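Local coordinates for alkyl hydroperoxide reductase AhpD (Legionella pneumophila, PDB 5DIK) that probably reduces organic hydroperoxides as an alkylhydroperoxidase of the carboxymuconolactone decarboxylase family, in the antioxidative response, at the interface of chains A and B. Coordinates in Å, arbitrary orientation; residue numbers count along the deposited sequence, not the author numbering. Chains: chain A/B, Alkyl hydroperoxide reductase AhpD.

Contact 1: the interface of chains A and B. Residues chain A 103-104, 107-108; chain B 69, 71-72, 75.
A:Met107 reaches the cysteine pair of chain B with CG beside its own backbone N (chi1 -54°), and the bend at the second torsion (chi2 -63°) carries its sulfur on towards B:Phe75. On the other side, B:Cys69 swings its sulfur opposite its backbone N (chi1 -178°), whereas B:Cys72 keeps SG beside the N; the two sulfurs thus converge on the same stretch of helix 102-120 of chain A. The methylene CG of A:Met107 touches both sulfurs, at 3.6 Å from SG of B:Cys72 and 3.9 Å from SG of B:Cys69. Beyond it, the thioether SD comes to 3.6 Å from CD2 of B:Phe75 and nearly as close to CE2; the two side chains cross obliquely, with SD beside these two ring atoms. A:Pro104, one turn earlier, adds its CA at 3.7 Å from SG of B:Cys72, with the pyrrolidine CG also close by. The A:Tyr108 ring adds its CE2, 3.7 Å from SG of B:Cys69. Each sulfur is therefore packed against more than one residue of the partner subunit, and A:Met107, which buries far more surface here than the other chain A residues, is the central wedge. Within chain B, the amide N of B:Cys72 donates a nearly straight, long hydrogen bond of 3.4 Å to SG of B:Cys69, tying the first cysteine to the opening turn of helix 70-82. The cysteines belong to the CxxC motif of the AhpD family and can form a disulfide, but in this copy SG of B:Cys69 and SG of B:Cys72 are 3.6 Å apart, too far for that bond. By roofing the redox pair with a neighbouring subunit, the contact probably shapes access to the active centre and couples its environment to oligomer assembly.

Contact 2: the interface of chains A and B. Residues chain A 91, 94-95; chain B 27, 31, 34.
Helices of two copies of this carboxymuconolactone decarboxylase family protein pack here through apolar side chains, in a homo-oligomeric interface that joins neighbouring subunits of the deposited hexamer. Helix 87-99 of chain A lies against the junction between helices 12-30 and 32-46 of chain B. A:Leu91 is the main contributor from its side and is held between B:Phe27 and B:Met31. Different parts of it do different work: branch methyl CD2 meets the B:Phe27 ring, 3.6 Å from CE1 and only slightly farther from CD1, the two side chains crossing at a slant, while the CB methylene faces the thioether, 3.8 Å from SD of B:Met31. B:Met31, in the short link between the two helices, runs extended through its second torsion (chi2 -173°), which carries the sulfur across to the backbone of chain A; the bend at the last torsion turns only the end methyl. There SD lies 3.4 Å from the carbonyl O of A:Leu91, a close van der Waals approach. One turn along helix 87-99, A:Gly95 presents bare backbone to B:Leu34, whose CG stands opposite its own N (chi1 -168°) and directs methyl CD2 to 4.0 Å from CA of A:Gly95.

Contact 1: the interface of chains A and B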
# COMPACT_ATOMS: atom_id res chain seq x y z
N GLY A 103 4.24 -2.86 -13.05
CA GLY A 103 3.17 -3.73 -13.61
C GLY A 103 1.78 -3.49 -13.05
O GLY A 103 0.82 -3.30 -13.81
N PRO A 104 1.65 -3.45 -11.71
CA PRO A 104 0.33 -3.21 -11.13
C PRO A 104 -0.31 -1.90 -11.57
O PRO A 104 -1.52 -1.86 -11.88
CB PRO A 104 0.62 -3.23 -9.63
CG PRO A 104 1.75 -4.19 -9.52
CD PRO A 104 2.62 -3.90 -10.70
N MET A 107 -1.79 -2.17 -15.01
CA MET A 107 -3.12 -2.79 -14.94
C MET A 107 -4.25 -1.80 -14.61
O MET A 107 -5.32 -1.80 -15.24
CB MET A 107 -3.17 -3.91 -13.90
CG MET A 107 -2.13 -5.00 -14.05
SD MET A 107 -2.24 -5.97 -15.60
CE MET A 107 -1.14 -5.11 -16.68
N TYR A 108 -4.02 -0.93 -13.63
CA TYR A 108 -5.00 0.09 -13.31
C TYR A 108 -5.04 1.25 -14.30
O TYR A 108 -6.06 1.95 -14.41
CB TYR A 108 -4.85 0.55 -11.83
CG TYR A 108 -5.35 -0.55 -10.93
CD1 TYR A 108 -6.70 -0.66 -10.63
CD2 TYR A 108 -4.48 -1.53 -10.45
CE1 TYR A 108 -7.17 -1.69 -9.86
CE2 TYR A 108 -4.95 -2.58 -9.70
CZ TYR A 108 -6.29 -2.66 -9.40
OH TYR A 108 -6.74 -3.71 -8.62
N CYS B 69 -3.66 -7.25 -6.69
CA CYS B 69 -3.93 -6.82 -8.05
C CYS B 69 -4.50 -7.97 -8.89
O CYS B 69 -3.76 -8.83 -9.34
CB CYS B 69 -2.65 -6.29 -8.67
SG CYS B 69 -2.96 -5.67 -10.35
N GLY B 71 -5.65 -8.19 -11.88
CA GLY B 71 -5.05 -8.22 -13.20
C GLY B 71 -3.71 -8.88 -13.26
O GLY B 71 -3.48 -9.77 -14.10
N CYS B 72 -2.81 -8.46 -12.37
CA CYS B 72 -1.49 -9.10 -12.32
C CYS B 72 -1.66 -10.56 -11.93
O CYS B 72 -0.92 -11.40 -12.44
CB CYS B 72 -0.57 -8.43 -11.31
SG CYS B 72 0.06 -6.86 -11.87
N PHE B 75 -2.65 -12.43 -15.16
CA PHE B 75 -1.55 -12.56 -16.12
C PHE B 75 -0.45 -13.48 -15.64
O PHE B 75 -0.02 -14.35 -16.38
CB PHE B 75 -0.97 -11.23 -16.51
CG PHE B 75 -1.82 -10.47 -17.47
CD1 PHE B 75 -2.00 -10.93 -18.79
CD2 PHE B 75 -2.43 -9.29 -17.10
CE1 PHE B 75 -2.80 -10.22 -19.70
CE2 PHE B 75 -3.22 -8.57 -18.00
CZ PHE B 75 -3.40 -9.04 -19.31

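Contact 2: the interface of chains A and B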
# COMPACT_ATOMS: atom_id res chain seq x y z
N LEU A 91 -3.32 10.05 -20.90
CA LEU A 91 -2.31 9.06 -21.17
C LEU A 91 -0.98 9.42 -20.50
O LEU A 91 -0.28 8.56 -20.00
CB LEU A 91 -2.11 8.84 -22.67
CG LEU A 91 -3.29 8.17 -23.40
CD1 LEU A 91 -2.99 8.15 -24.89
CD2 LEU A 91 -3.56 6.77 -22.90
N LEU A 94 -1.13 8.78 -16.83
CA LEU A 94 -1.03 7.33 -16.61
C LEU A 94 0.40 6.81 -16.80
O LEU A 94 0.85 5.93 -16.05
CB LEU A 94 -2.02 6.59 -17.53
CG LEU A 94 -3.47 6.94 -17.28
CD1 LEU A 94 -4.40 6.22 -18.23
CD2 LEU A 94 -3.88 6.64 -15.84
N GLY A 95 1.14 7.39 -17.74
CA GLY A 95 2.52 7.06 -17.94
C GLY A 95 3.34 7.33 -16.69
O GLY A 95 4.24 6.54 -16.34
N PHE B 27 -2.61 1.44 -25.64
CA PHE B 27 -1.36 2.07 -25.15
C PHE B 27 -0.19 1.84 -26.10
O PHE B 27 0.61 2.73 -26.30
CB PHE B 27 -0.95 1.54 -23.77
CG PHE B 27 -1.89 1.91 -22.64
CD1 PHE B 27 -2.64 3.06 -22.67
CD2 PHE B 27 -1.96 1.11 -21.51
CE1 PHE B 27 -3.47 3.40 -21.61
CE2 PHE B 27 -2.80 1.44 -20.44
CZ PHE B 27 -3.56 2.60 -20.51
N MET B 31 1.05 5.34 -26.98
CA MET B 31 2.22 5.66 -26.15
C MET B 31 3.34 4.65 -26.43
O MET B 31 3.79 3.96 -25.51
CB MET B 31 1.89 5.57 -24.66
CG MET B 31 0.71 6.36 -24.15
SD MET B 31 0.63 6.26 -22.33
CE MET B 31 0.26 4.54 -22.01
N LEU B 34 6.58 4.69 -24.21
CA LEU B 34 6.34 4.24 -22.83
C LEU B 34 6.25 2.71 -22.81
O LEU B 34 6.93 2.07 -22.02
CB LEU B 34 5.06 4.89 -22.31
CG LEU B 34 4.62 4.88 -20.84
CD1 LEU B 34 4.18 3.51 -20.39
CD2 LEU B 34 5.66 5.47 -19.91

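Contacts 1 and 2 belong to one interface between chains A and B, with the centres of their C-alpha atoms about 15 Å apart. They have no residue in common, but chain A supplies them from consecutive helices, 102-120 for contact 1 and 87-99 for contact 2. Chain B answers with separate parts of its fold: the start of helix 70-82 at contact 1, and the bend between helices 12-30 and 32-46 at contact 2. The helical docking at contact 2 may thereby help set how chain A is placed over the redox centre at contact 1, linking subunit packing to the catalytic site.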